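Local coordinates for nucleoprotein (Sendai virus, PDB 6M7D) that forms the helical nucleocapsid by binding viral RNA at one subunit per six nucleotides, protecting the genome that serves as template for transcription and replication, at residues Ser33-Phe38 / Gln67-Gly72; Tyr104-Asp109 / Asp116-Lys121; Ile171-Ile176 / Leu209-Glu214. All blocks are in the same frame, centred on the assembly; numbering follows the deposited sequence.

Contact 1: Ser33-Phe38 / Gln67-Gly72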
ATOM      1  N   SER A  33      15.543 -17.364  -3.935  1.00 12.56           N
ATOM      2  CA  SER A  33      14.881 -18.273  -4.849  1.00 12.56           C
ATOM      3  C   SER A  33      15.056 -17.786  -6.280  1.00 12.56           C
ATOM      4  O   SER A  33      15.197 -16.592  -6.545  1.00 12.56           O
ATOM      5  CB  SER A  33      13.396 -18.392  -4.514  1.00 12.56           C
ATOM      6  OG  SER A  33      13.186 -19.169  -3.350  1.00 12.56           O
ATOM      7  N   THR A  34      15.055 -18.730  -7.208  1.00 13.67           N
ATOM      8  CA  THR A  34      15.114 -18.424  -8.631  1.00 13.67           C
ATOM      9  C   THR A  34      13.691 -18.491  -9.174  1.00 13.67           C
ATOM     10  O   THR A  34      13.017 -19.517  -9.054  1.00 13.67           O
ATOM     11  CB  THR A  34      16.064 -19.373  -9.362  1.00 13.67           C
ATOM     12  OG1 THR A  34      16.034 -19.098 -10.764  1.00 13.67           O
ATOM     13  CG2 THR A  34      15.715 -20.838  -9.104  1.00 13.67           C
ATOM     14  N   VAL A  35      13.222 -17.384  -9.732  1.00 11.09           N
ATOM     15  CA  VAL A  35      11.835 -17.240 -10.145  1.00 11.09           C
ATOM     16  C   VAL A  35      11.778 -17.049 -11.651  1.00 11.09           C
ATOM     17  O   VAL A  35      12.520 -16.238 -12.214  1.00 11.09           O
ATOM     18  CB  VAL A  35      11.156 -16.066  -9.418  1.00 11.09           C
ATOM     19  CG1 VAL A  35       9.694 -16.107  -9.668  1.00 11.09           C
ATOM     20  CG2 VAL A  35      11.425 -16.138  -7.932  1.00 11.09           C
ATOM     21  N   SER A  36      10.891 -17.797 -12.300  1.00 10.92           N
ATOM     22  CA  SER A  36      10.678 -17.685 -13.734  1.00 10.92           C
ATOM     23  C   SER A  36       9.673 -16.575 -14.002  1.00 10.92           C
ATOM     24  O   SER A  36       8.541 -16.625 -13.513  1.00 10.92           O
ATOM     25  CB  SER A  36      10.180 -19.005 -14.316  1.00 10.92           C
ATOM     26  OG  SER A  36      10.959 -20.091 -13.858  1.00 10.92           O
ATOM     27  N   VAL A  37      10.089 -15.578 -14.773  1.00  9.94           N
ATOM     28  CA  VAL A  37       9.227 -14.487 -15.204  1.00  9.94           C
ATOM     29  C   VAL A  37       9.077 -14.579 -16.712  1.00  9.94           C
ATOM     30  O   VAL A  37      10.074 -14.665 -17.435  1.00  9.94           O
ATOM     31  CB  VAL A  37       9.791 -13.120 -14.787  1.00  9.94           C
ATOM     32  CG1 VAL A  37       8.918 -12.014 -15.327  1.00  9.94           C
ATOM     33  CG2 VAL A  37       9.870 -13.037 -13.297  1.00  9.94           C
ATOM     34  N   PHE A  38       7.841 -14.555 -17.185  1.00  9.96           N
ATOM     35  CA  PHE A  38       7.534 -14.746 -18.594  1.00  9.96           C
ATOM     36  C   PHE A  38       7.136 -13.415 -19.208  1.00  9.96           C
ATOM     37  O   PHE A  38       6.151 -12.803 -18.787  1.00  9.96           O
ATOM     38  CB  PHE A  38       6.427 -15.781 -18.762  1.00  9.96           C
ATOM     39  CG  PHE A  38       6.718 -17.070 -18.075  1.00  9.96           C
ATOM     40  CD1 PHE A  38       7.400 -18.073 -18.727  1.00  9.96           C
ATOM     41  CD2 PHE A  38       6.330 -17.276 -16.768  1.00  9.96           C
ATOM     42  CE1 PHE A  38       7.680 -19.256 -18.093  1.00  9.96           C
ATOM     43  CE2 PHE A  38       6.607 -18.459 -16.133  1.00  9.96           C
ATOM     44  CZ  PHE A  38       7.281 -19.450 -16.796  1.00  9.96           C
ATOM     45  N   GLN A  67       4.611 -22.841  -5.894  1.00 11.97           N
ATOM     46  CA  GLN A  67       5.436 -22.214  -4.827  1.00 11.97           C
ATOM     47  C   GLN A  67       5.130 -20.714  -4.786  1.00 11.97           C
ATOM     48  O   GLN A  67       4.968 -20.115  -5.866  1.00 11.97           O
ATOM     49  CB  GLN A  67       6.920 -22.438  -5.120  1.00 11.97           C
ATOM     50  CG  GLN A  67       7.329 -23.903  -5.104  1.00 11.97           C
ATOM     51  CD  GLN A  67       8.753 -24.101  -5.560  1.00 11.97           C
ATOM     52  OE1 GLN A  67       9.303 -23.293  -6.306  1.00 11.97           O
ATOM     53  NE2 GLN A  67       9.362 -25.188  -5.116  1.00 11.97           N
ATOM     54  N   HIS A  68       5.143 -20.121  -3.590  1.00  8.43           N
ATOM     55  CA  HIS A  68       4.804 -18.681  -3.436  1.00  8.43           C
ATOM     56  C   HIS A  68       5.761 -17.824  -4.269  1.00  8.43           C
ATOM     57  O   HIS A  68       5.288 -16.837  -4.861  1.00  8.43           O
ATOM     58  CB  HIS A  68       4.771 -18.287  -1.954  1.00  8.43           C
ATOM     59  CG  HIS A  68       3.449 -18.529  -1.310  1.00  8.43           C
ATOM     60  ND1 HIS A  68       2.527 -17.519  -1.117  1.00  8.43           N
ATOM     61  CD2 HIS A  68       2.882 -19.654  -0.828  1.00  8.43           C
ATOM     62  CE1 HIS A  68       1.454 -18.012  -0.537  1.00  8.43           C
ATOM     63  NE2 HIS A  68       1.646 -19.320  -0.350  1.00  8.43           N
ATOM     64  N   SER A  69       7.050 -18.171  -4.306  1.00  9.21           N
ATOM     65  CA  SER A  69       7.970 -17.401  -5.131  1.00  9.21           C
ATOM     66  C   SER A  69       7.577 -17.471  -6.599  1.00  9.21           C
ATOM     67  O   SER A  69       7.659 -16.472  -7.320  1.00  9.21           O
ATOM     68  CB  SER A  69       9.396 -17.901  -4.931  1.00  9.21           C
ATOM     69  OG  SER A  69       9.749 -18.832  -5.936  1.00  9.21           O
ATOM     70  N   GLN A  70       7.117 -18.634  -7.058  1.00  9.52           N
ATOM     71  CA  GLN A  70       6.719 -18.757  -8.456  1.00  9.52           C
ATOM     72  C   GLN A  70       5.427 -18.000  -8.727  1.00  9.52           C
ATOM     73  O   GLN A  70       5.258 -17.396  -9.790  1.00  9.52           O
ATOM     74  CB  GLN A  70       6.577 -20.226  -8.841  1.00  9.52           C
ATOM     75  CG  GLN A  70       6.607 -20.440 -10.338  1.00  9.52           C
ATOM     76  CD  GLN A  70       7.562 -19.489 -11.040  1.00  9.52           C
ATOM     77  OE1 GLN A  70       8.777 -19.574 -10.870  1.00  9.52           O
ATOM     78  NE2 GLN A  70       7.013 -18.573 -11.828  1.00  9.52           N
ATOM     79  N   ARG A  71       4.494 -18.028  -7.776  1.00  8.37           N
ATOM     80  CA  ARG A  71       3.287 -17.225  -7.916  1.00  8.37           C
ATOM     81  C   ARG A  71       3.618 -15.740  -7.924  1.00  8.37           C
ATOM     82  O   ARG A  71       3.019 -14.961  -8.677  1.00  8.37           O
ATOM     83  CB  ARG A  71       2.315 -17.565  -6.793  1.00  8.37           C
ATOM     84  CG  ARG A  71       1.961 -19.024  -6.730  1.00  8.37           C
ATOM     85  CD  ARG A  71       1.328 -19.373  -5.409  1.00  8.37           C
ATOM     86  NE  ARG A  71       0.112 -18.611  -5.174  1.00  8.37           N
ATOM     87  CZ  ARG A  71      -0.667 -18.765  -4.112  1.00  8.37           C
ATOM     88  NH1 ARG A  71      -0.352 -19.656  -3.190  1.00  8.37           N
ATOM     89  NH2 ARG A  71      -1.757 -18.031  -3.972  1.00  8.37           N
ATOM     90  N   GLY A  72       4.577 -15.326  -7.100  1.00  6.97           N
ATOM     91  CA  GLY A  72       5.046 -13.958  -7.162  1.00  6.97           C
ATOM     92  C   GLY A  72       5.690 -13.624  -8.488  1.00  6.97           C
ATOM     93  O   GLY A  72       5.592 -12.495  -8.960  1.00  6.97           O
TER
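Q67 stands at the N-cap of helix 68-80, just ahead of the turn that meets strand 33-38. Its carbonyl accepts the amide of R71 (R71 N to Q67 O 2.9 Å), starting the first helical turn. H68 follows on the flank turned from the strand; one face of its imidazole carries the guanidinium of R71, and ND1 has a weak hydrogen bond to S225. With S69 the helix reaches the strand: the OG lies 3.7 Å from V35 CG2 and 3.9 Å from S33 CB, so a hydroxyl is laid against aliphatic carbon. V35 CG1, anti to its backbone N (chi1 -170°), lies against the carbonyl oxygen of S69, with Q70 OE1 beyond it.

Q70 carries the contact. Its CG stands anti to the backbone N, and a bend at chi2 (36°) swings the carboxamide across to the strand, past V35 in the opposite direction. There it binds both main-chain polar groups of one residue: S36 N donates to Q70 OE1 at 3.1 Å, and Q70 NE2 donates to S36 O at 3.0 Å. Both bonds are nearly straight, 171° in the second, and both use in-plane lone pairs, so the amide is fixed in rotation, much as a neighbouring strand would pair. V35 and V37 direct their own backbone bonds to strand 99-108, leaving S36 to the glutamine. R71 points away and gives NE to S61 O, and G72 N closes on H68 O.

Strand 33-40 is an outermost strand of the mixed sheet within this chain, and its parallel neighbour 99-108 is reached through several helices. The arrangement is a helix packed on an edge strand, the short axes 7.3 Å apart and running the same way at about 31°, joined by one bidentate glutamine.

Contact 2: Tyr104-Asp109 / Asp116-Lys121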
ATOM      1  N   TYR A 104      11.818 -15.573 -19.123  1.00 14.02           N
ATOM      2  CA  TYR A 104      11.452 -16.415 -20.247  1.00 14.02           C
ATOM      3  C   TYR A 104      10.598 -15.599 -21.205  1.00 14.02           C
ATOM      4  O   TYR A 104       9.927 -14.649 -20.802  1.00 14.02           O
ATOM      5  CB  TYR A 104      10.673 -17.648 -19.788  1.00 14.02           C
ATOM      6  CG  TYR A 104      11.479 -18.698 -19.053  1.00 14.02           C
ATOM      7  CD1 TYR A 104      12.676 -18.385 -18.433  1.00 14.02           C
ATOM      8  CD2 TYR A 104      11.035 -20.008 -18.982  1.00 14.02           C
ATOM      9  CE1 TYR A 104      13.402 -19.343 -17.765  1.00 14.02           C
ATOM     10  CE2 TYR A 104      11.756 -20.973 -18.319  1.00 14.02           C
ATOM     11  CZ  TYR A 104      12.940 -20.636 -17.712  1.00 14.02           C
ATOM     12  OH  TYR A 104      13.665 -21.594 -17.047  1.00 14.02           O
ATOM     13  N   ASN A 105      10.627 -15.967 -22.478  1.00 15.40           N
ATOM     14  CA  ASN A 105       9.872 -15.261 -23.501  1.00 15.40           C
ATOM     15  C   ASN A 105       8.734 -16.135 -23.993  1.00 15.40           C
ATOM     16  O   ASN A 105       8.954 -17.284 -24.381  1.00 15.40           O
ATOM     17  CB  ASN A 105      10.768 -14.857 -24.669  1.00 15.40           C
ATOM     18  CG  ASN A 105      11.696 -13.722 -24.319  1.00 15.40           C
ATOM     19  OD1 ASN A 105      12.704 -13.914 -23.640  1.00 15.40           O
ATOM     20  ND2 ASN A 105      11.364 -12.526 -24.779  1.00 15.40           N
ATOM     21  N   ILE A 106       7.523 -15.592 -23.968  1.00 15.23           N
ATOM     22  CA  ILE A 106       6.374 -16.229 -24.597  1.00 15.23           C
ATOM     23  C   ILE A 106       6.381 -15.817 -26.061  1.00 15.23           C
ATOM     24  O   ILE A 106       6.277 -14.632 -26.382  1.00 15.23           O
ATOM     25  CB  ILE A 106       5.058 -15.832 -23.926  1.00 15.23           C
ATOM     26  CG1 ILE A 106       5.166 -15.940 -22.410  1.00 15.23           C
ATOM     27  CG2 ILE A 106       3.938 -16.702 -24.447  1.00 15.23           C
ATOM     28  CD1 ILE A 106       5.400 -17.327 -21.944  1.00 15.23           C
ATOM     29  N   GLU A 107       6.525 -16.813 -26.940  1.00 20.22           N
ATOM     30  CA  GLU A 107       6.581 -16.583 -28.408  1.00 20.22           C
ATOM     31  C   GLU A 107       5.389 -17.275 -29.073  1.00 20.22           C
ATOM     32  O   GLU A 107       5.133 -18.449 -28.749  1.00 20.22           O
ATOM     33  CB  GLU A 107       7.890 -17.142 -28.970  1.00 20.22           C
ATOM     34  CG  GLU A 107       9.129 -16.467 -28.411  1.00 20.22           C
ATOM     35  CD  GLU A 107       9.297 -15.016 -28.823  1.00 20.22           C
ATOM     36  OE1 GLU A 107       8.416 -14.499 -29.539  1.00 20.22           O
ATOM     37  OE2 GLU A 107      10.309 -14.405 -28.429  1.00 20.22           O
ATOM     38  N   LYS A 108       4.720 -16.584 -29.999  1.00 23.31           N
ATOM     39  CA  LYS A 108       3.545 -17.165 -30.701  1.00 23.31           C
ATOM     40  C   LYS A 108       3.996 -17.692 -32.068  1.00 23.31           C
ATOM     41  O   LYS A 108       4.521 -16.891 -32.865  1.00 23.31           O
ATOM     42  CB  LYS A 108       2.462 -16.096 -30.875  1.00 23.31           C
ATOM     43  CG  LYS A 108       1.181 -16.561 -31.555  1.00 23.31           C
ATOM     44  CD  LYS A 108       0.218 -17.252 -30.615  1.00 23.31           C
ATOM     45  CE  LYS A 108      -1.059 -17.692 -31.298  1.00 23.31           C
ATOM     46  NZ  LYS A 108      -2.018 -18.286 -30.338  1.00 23.31           N
ATOM     47  N   ASP A 109       3.795 -18.991 -32.317  1.00 25.88           N
ATOM     48  CA  ASP A 109       4.186 -19.616 -33.610  1.00 25.88           C
ATOM     49  C   ASP A 109       2.931 -20.150 -34.309  1.00 25.88           C
ATOM     50  O   ASP A 109       2.202 -20.948 -33.686  1.00 25.88           O
ATOM     51  CB  ASP A 109       5.215 -20.731 -33.402  1.00 25.88           C
ATOM     52  CG  ASP A 109       6.629 -20.227 -33.171  1.00 25.88           C
ATOM     53  OD1 ASP A 109       6.793 -19.008 -32.964  1.00 25.88           O
ATOM     54  OD2 ASP A 109       7.558 -21.058 -33.204  1.00 25.88           O
ATOM     55  N   ASP A 116      -1.776 -23.752 -27.678  1.00 21.07           N
ATOM     56  CA  ASP A 116      -2.464 -22.488 -28.055  1.00 21.07           C
ATOM     57  C   ASP A 116      -1.532 -21.619 -28.909  1.00 21.07           C
ATOM     58  O   ASP A 116      -1.509 -20.394 -28.684  1.00 21.07           O
ATOM     59  CB  ASP A 116      -2.991 -21.741 -26.828  1.00 21.07           C
ATOM     60  CG  ASP A 116      -3.868 -22.599 -25.933  1.00 21.07           C
ATOM     61  OD1 ASP A 116      -4.207 -23.724 -26.351  1.00 21.07           O
ATOM     62  OD2 ASP A 116      -4.203 -22.137 -24.825  1.00 21.07           O
ATOM     63  N   GLY A 117      -0.780 -22.232 -29.827  1.00 19.32           N
ATOM     64  CA  GLY A 117       0.121 -21.455 -30.701  1.00 19.32           C
ATOM     65  C   GLY A 117       1.222 -20.744 -29.932  1.00 19.32           C
ATOM     66  O   GLY A 117       1.956 -19.961 -30.563  1.00 19.32           O
ATOM     67  N   PHE A 118       1.372 -21.030 -28.635  1.00 19.84           N
ATOM     68  CA  PHE A 118       2.413 -20.342 -27.829  1.00 19.84           C
ATOM     69  C   PHE A 118       3.603 -21.279 -27.609  1.00 19.84           C
ATOM     70  O   PHE A 118       3.441 -22.509 -27.715  1.00 19.84           O
ATOM     71  CB  PHE A 118       1.847 -19.859 -26.490  1.00 19.84           C
ATOM     72  CG  PHE A 118       0.807 -18.772 -26.591  1.00 19.84           C
ATOM     73  CD1 PHE A 118       1.143 -17.508 -27.045  1.00 19.84           C
ATOM     74  CD2 PHE A 118      -0.506 -19.010 -26.219  1.00 19.84           C
ATOM     75  CE1 PHE A 118       0.188 -16.508 -27.133  1.00 19.84           C
ATOM     76  CE2 PHE A 118      -1.461 -18.010 -26.308  1.00 19.84           C
ATOM     77  CZ  PHE A 118      -1.112 -16.761 -26.764  1.00 19.84           C
ATOM     78  N   ILE A 119       4.769 -20.691 -27.339  1.00 19.02           N
ATOM     79  CA  ILE A 119       5.991 -21.431 -27.066  1.00 19.02           C
ATOM     80  C   ILE A 119       6.894 -20.550 -26.217  1.00 19.02           C
ATOM     81  O   ILE A 119       7.000 -19.344 -26.459  1.00 19.02           O
ATOM     82  CB  ILE A 119       6.696 -21.868 -28.368  1.00 19.02           C
ATOM     83  CG1 ILE A 119       7.957 -22.685 -28.076  1.00 19.02           C
ATOM     84  CG2 ILE A 119       6.996 -20.672 -29.254  1.00 19.02           C
ATOM     85  CD1 ILE A 119       7.746 -23.822 -27.106  1.00 19.02           C
ATOM     86  N   VAL A 120       7.481 -21.143 -25.172  1.00 17.52           N
ATOM     87  CA  VAL A 120       8.389 -20.380 -24.267  1.00 17.52           C
ATOM     88  C   VAL A 120       9.820 -20.639 -24.738  1.00 17.52           C
ATOM     89  O   VAL A 120      10.272 -21.794 -24.645  1.00 17.52           O
ATOM     90  CB  VAL A 120       8.198 -20.798 -22.796  1.00 17.52           C
ATOM     91  CG1 VAL A 120       9.189 -20.101 -21.878  1.00 17.52           C
ATOM     92  CG2 VAL A 120       6.771 -20.567 -22.324  1.00 17.52           C
ATOM     93  N   LYS A 121      10.493 -19.597 -25.230  1.00 21.40           N
ATOM     94  CA  LYS A 121      11.876 -19.761 -25.745  1.00 21.40           C
ATOM     95  C   LYS A 121      12.802 -18.703 -25.137  1.00 21.40           C
ATOM     96  O   LYS A 121      12.451 -17.510 -25.192  1.00 21.40           O
ATOM     97  CB  LYS A 121      11.870 -19.609 -27.269  1.00 21.40           C
ATOM     98  CG  LYS A 121      10.785 -20.388 -27.998  1.00 21.40           C
ATOM     99  CD  LYS A 121      10.502 -19.856 -29.385  1.00 21.40           C
ATOM    100  CE  LYS A 121      11.751 -19.691 -30.223  1.00 21.40           C
ATOM    101  NZ  LYS A 121      11.446 -19.109 -31.551  1.00 21.40           N
TER
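K108 and F118 cross obliquely on one face of the hairpin, the lysine lying over the flat of the ring. With CG anti to the backbone N and a bend at chi2 (82°), K108 brings its CD over the ring in a CH-pi contact, 3.6 Å from F118 CE1. Its NZ ends 4.1 Å from the centroid of the F118 ring, close to the ring normal, in a cation-pi interaction. The same NZ donates to D116 O at 2.7 Å, approaching from above that carbonyl's plane. G117, at a positive phi of 64°, has no side chain to obstruct the lysine on its way.

Farther along this face, I106 and V120 lie side by side and point the same way, with I106 CD1 3.5 Å from V120 CG2, while I106 CG2 meets F118 CD1. The Y104 ring crosses V120 obliquely and touches CG1. F135, stacked on F118, and I53 of helix 47-62 extend this apolar layer.

On the other face E107 pairs with I119, and its CG is crossed at about a right angle by K121, whose CD lies 3.8 Å away. The carboxylate looks elsewhere, its OE1 bonded to S43 OG. Backbone bonds set the antiparallel register: E107 N to I119 O at 2.6 Å, with a weak return bond from I119 N to E107 O, flanked by K121 N to N105 O and D109 N to G117 O.

A carbonyl and a pi face thus share one ammonium, with D49 as a long, weak ion-pair partner; together they would probably favour its charged form.

Contact 3: Ile171-Ile176 / Leu209-Glu214; sequences IVQVWI and LVFTGE
One hydrogen bond links helix 163-181 to the segment leading into helix 213-225. F211 N donates to Q173 OE1 at 2.7 Å and an N-H...O angle of 164°, the donor standing somewhat above the plane of the glutamine carbonyl. Q173 points at the segment from the start: its CG is anti to the carbonyl carbon, the chain runs on extended through chi2 (-174°), and chi3 (94°) turns the carboxamide to meet the F211 amide. R195, which binds RNA, has its side chain about 9 Å from that of Q173.

Contacts with the aromatic ring form the second group. Q173 CB lies over one face of F211, 3.6 Å from the ring centroid, in a CH-pi contact. One glutamine therefore holds the main chain of the phenylalanine through OE1 and its ring through CB.

Apolar packing completes the contact at the ring's rim, where V174 CG2 lies in the ring plane, 3.8 Å from F211 CZ. V174 also meets I219 and M223 of helix 213-225 and L78 and L79 of helix 68-80.

T212 follows as N-cap of helix 213-225, its side chain capping a backbone N. Within what is by similarity the Ncore region, the setting is that of a glutamine from one helix holding the buried residue just ahead of the N-cap of another.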
ATOM      1  N   ILE A 171      -4.112  -5.108 -13.836  1.00  4.98           N
ATOM      2  CA  ILE A 171      -2.927  -4.695 -13.096  1.00  4.98           C
ATOM      3  C   ILE A 171      -3.294  -3.716 -11.989  1.00  4.98           C
ATOM      4  O   ILE A 171      -2.769  -3.795 -10.870  1.00  4.98           O
ATOM      5  CB  ILE A 171      -1.891  -4.115 -14.070  1.00  4.98           C
ATOM      6  CG1 ILE A 171      -1.378  -5.228 -14.978  1.00  4.98           C
ATOM      7  CG2 ILE A 171      -0.754  -3.467 -13.324  1.00  4.98           C
ATOM      8  CD1 ILE A 171      -0.480  -4.758 -16.056  1.00  4.98           C
ATOM      9  N   VAL A 172      -4.202  -2.784 -12.277  1.00  4.52           N
ATOM     10  CA  VAL A 172      -4.700  -1.869 -11.264  1.00  4.52           C
ATOM     11  C   VAL A 172      -5.309  -2.640 -10.110  1.00  4.52           C
ATOM     12  O   VAL A 172      -5.163  -2.256  -8.949  1.00  4.52           O
ATOM     13  CB  VAL A 172      -5.711  -0.896 -11.896  1.00  4.52           C
ATOM     14  CG1 VAL A 172      -6.714  -0.403 -10.879  1.00  4.52           C
ATOM     15  CG2 VAL A 172      -4.983   0.259 -12.485  1.00  4.52           C
ATOM     16  N   GLN A 173      -5.987  -3.746 -10.405  1.00  4.96           N
ATOM     17  CA  GLN A 173      -6.582  -4.515  -9.324  1.00  4.96           C
ATOM     18  C   GLN A 173      -5.531  -5.242  -8.502  1.00  4.96           C
ATOM     19  O   GLN A 173      -5.691  -5.390  -7.288  1.00  4.96           O
ATOM     20  CB  GLN A 173      -7.596  -5.491  -9.888  1.00  4.96           C
ATOM     21  CG  GLN A 173      -8.825  -4.826 -10.394  1.00  4.96           C
ATOM     22  CD  GLN A 173      -9.854  -5.816 -10.811  1.00  4.96           C
ATOM     23  OE1 GLN A 173     -10.731  -6.171 -10.039  1.00  4.96           O
ATOM     24  NE2 GLN A 173      -9.753  -6.282 -12.040  1.00  4.96           N
ATOM     25  N   VAL A 174      -4.456  -5.700  -9.134  1.00  4.36           N
ATOM     26  CA  VAL A 174      -3.351  -6.271  -8.363  1.00  4.36           C
ATOM     27  C   VAL A 174      -2.783  -5.231  -7.401  1.00  4.36           C
ATOM     28  O   VAL A 174      -2.516  -5.511  -6.222  1.00  4.36           O
ATOM     29  CB  VAL A 174      -2.277  -6.826  -9.313  1.00  4.36           C
ATOM     30  CG1 VAL A 174      -1.079  -7.322  -8.535  1.00  4.36           C
ATOM     31  CG2 VAL A 174      -2.853  -7.934 -10.161  1.00  4.36           C
ATOM     32  N   TRP A 175      -2.623  -4.002  -7.879  1.00  3.82           N
ATOM     33  CA  TRP A 175      -2.137  -2.938  -7.006  1.00  3.82           C
ATOM     34  C   TRP A 175      -3.132  -2.623  -5.889  1.00  3.82           C
ATOM     35  O   TRP A 175      -2.741  -2.359  -4.742  1.00  3.82           O
ATOM     36  CB  TRP A 175      -1.838  -1.702  -7.843  1.00  3.82           C
ATOM     37  CG  TRP A 175      -0.611  -1.836  -8.661  1.00  3.82           C
ATOM     38  CD1 TRP A 175      -0.483  -2.493  -9.841  1.00  3.82           C
ATOM     39  CD2 TRP A 175       0.674  -1.303  -8.360  1.00  3.82           C
ATOM     40  NE1 TRP A 175       0.799  -2.402 -10.299  1.00  3.82           N
ATOM     41  CE2 TRP A 175       1.534  -1.675  -9.406  1.00  3.82           C
ATOM     42  CE3 TRP A 175       1.183  -0.544  -7.309  1.00  3.82           C
ATOM     43  CZ2 TRP A 175       2.863  -1.315  -9.431  1.00  3.82           C
ATOM     44  CZ3 TRP A 175       2.502  -0.193  -7.338  1.00  3.82           C
ATOM     45  CH2 TRP A 175       3.326  -0.570  -8.391  1.00  3.82           C
ATOM     46  N   ILE A 176      -4.425  -2.637  -6.207  1.00  3.59           N
ATOM     47  CA  ILE A 176      -5.441  -2.407  -5.189  1.00  3.59           C
ATOM     48  C   ILE A 176      -5.362  -3.480  -4.119  1.00  3.59           C
ATOM     49  O   ILE A 176      -5.588  -3.216  -2.933  1.00  3.59           O
ATOM     50  CB  ILE A 176      -6.840  -2.343  -5.827  1.00  3.59           C
ATOM     51  CG1 ILE A 176      -6.967  -1.113  -6.709  1.00  3.59           C
ATOM     52  CG2 ILE A 176      -7.900  -2.267  -4.769  1.00  3.59           C
ATOM     53  CD1 ILE A 176      -8.178  -1.132  -7.574  1.00  3.59           C
ATOM     54  N   LEU A 209     -13.773  -7.902 -15.669  1.00  8.54           N
ATOM     55  CA  LEU A 209     -12.426  -8.126 -15.170  1.00  8.54           C
ATOM     56  C   LEU A 209     -12.278  -7.764 -13.702  1.00  8.54           C
ATOM     57  O   LEU A 209     -11.162  -7.501 -13.249  1.00  8.54           O
ATOM     58  CB  LEU A 209     -11.416  -7.346 -16.005  1.00  8.54           C
ATOM     59  CG  LEU A 209     -11.270  -7.777 -17.460  1.00  8.54           C
ATOM     60  CD1 LEU A 209     -10.457  -6.752 -18.196  1.00  8.54           C
ATOM     61  CD2 LEU A 209     -10.622  -9.142 -17.565  1.00  8.54           C
ATOM     62  N   VAL A 210     -13.374  -7.742 -12.951  1.00  7.96           N
ATOM     63  CA  VAL A 210     -13.308  -7.436 -11.528  1.00  7.96           C
ATOM     64  C   VAL A 210     -12.933  -8.699 -10.769  1.00  7.96           C
ATOM     65  O   VAL A 210     -13.662  -9.692 -10.806  1.00  7.96           O
ATOM     66  CB  VAL A 210     -14.640  -6.866 -11.030  1.00  7.96           C
ATOM     67  CG1 VAL A 210     -14.657  -6.814  -9.523  1.00  7.96           C
ATOM     68  CG2 VAL A 210     -14.862  -5.496 -11.604  1.00  7.96           C
ATOM     69  N   PHE A 211     -11.802  -8.660 -10.067  1.00  6.84           N
ATOM     70  CA  PHE A 211     -11.342  -9.814  -9.303  1.00  6.84           C
ATOM     71  C   PHE A 211     -12.437 -10.326  -8.379  1.00  6.84           C
ATOM     72  O   PHE A 211     -13.194  -9.549  -7.794  1.00  6.84           O
ATOM     73  CB  PHE A 211     -10.120  -9.447  -8.459  1.00  6.84           C
ATOM     74  CG  PHE A 211      -8.865  -9.252  -9.244  1.00  6.84           C
ATOM     75  CD1 PHE A 211      -8.831  -9.468 -10.604  1.00  6.84           C
ATOM     76  CD2 PHE A 211      -7.710  -8.847  -8.611  1.00  6.84           C
ATOM     77  CE1 PHE A 211      -7.673  -9.276 -11.311  1.00  6.84           C
ATOM     78  CE2 PHE A 211      -6.555  -8.662  -9.316  1.00  6.84           C
ATOM     79  CZ  PHE A 211      -6.536  -8.874 -10.666  1.00  6.84           C
ATOM     80  N   THR A 212     -12.519 -11.643  -8.242  1.00  9.76           N
ATOM     81  CA  THR A 212     -13.328 -12.207  -7.179  1.00  9.76           C
ATOM     82  C   THR A 212     -12.630 -12.000  -5.840  1.00  9.76           C
ATOM     83  O   THR A 212     -11.459 -11.625  -5.772  1.00  9.76           O
ATOM     84  CB  THR A 212     -13.576 -13.694  -7.413  1.00  9.76           C
ATOM     85  OG1 THR A 212     -12.357 -14.321  -7.814  1.00  9.76           O
ATOM     86  CG2 THR A 212     -14.600 -13.896  -8.481  1.00  9.76           C
ATOM     87  N   GLY A 213     -13.364 -12.242  -4.757  1.00 10.26           N
ATOM     88  CA  GLY A 213     -12.745 -12.191  -3.446  1.00 10.26           C
ATOM     89  C   GLY A 213     -11.637 -13.213  -3.293  1.00 10.26           C
ATOM     90  O   GLY A 213     -10.612 -12.944  -2.663  1.00 10.26           O
ATOM     91  N   GLU A 214     -11.820 -14.393  -3.885  1.00 11.23           N
ATOM     92  CA  GLU A 214     -10.812 -15.442  -3.786  1.00 11.23           C
ATOM     93  C   GLU A 214      -9.530 -15.046  -4.507  1.00 11.23           C
ATOM     94  O   GLU A 214      -8.428 -15.302  -4.011  1.00 11.23           O
ATOM     95  CB  GLU A 214     -11.366 -16.745  -4.353  1.00 11.23           C
ATOM     96  CG  GLU A 214     -12.653 -17.206  -3.697  1.00 11.23           C
ATOM     97  CD  GLU A 214     -13.886 -16.596  -4.338  1.00 11.23           C
ATOM     98  OE1 GLU A 214     -14.416 -17.191  -5.301  1.00 11.23           O
ATOM     99  OE2 GLU A 214     -14.327 -15.520  -3.882  1.00 11.23           O
TER

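How the contacts relate
From the N terminus, contact 1 closes first, bringing helix 68-80 back to strand 33-40 across a connection that contains helix 47-62. Contact 2 closes a much shorter excursion, the six residues between its segments at the turn of a hairpin, and contact 3 spans 32 residues that include helix 188-202. The three follow in series; none nests in or crosses another. Contacts 1 and 2 meet in one sheet, where V37 O lies 2.6 Å from Y104 N, a probable hydrogen bond, and F38 packs on Y104 and I106. Contact 3 does not touch them, but helix 68-80 bridges the gap: it packs against V174, while H68 and R71 reach helix 213-225.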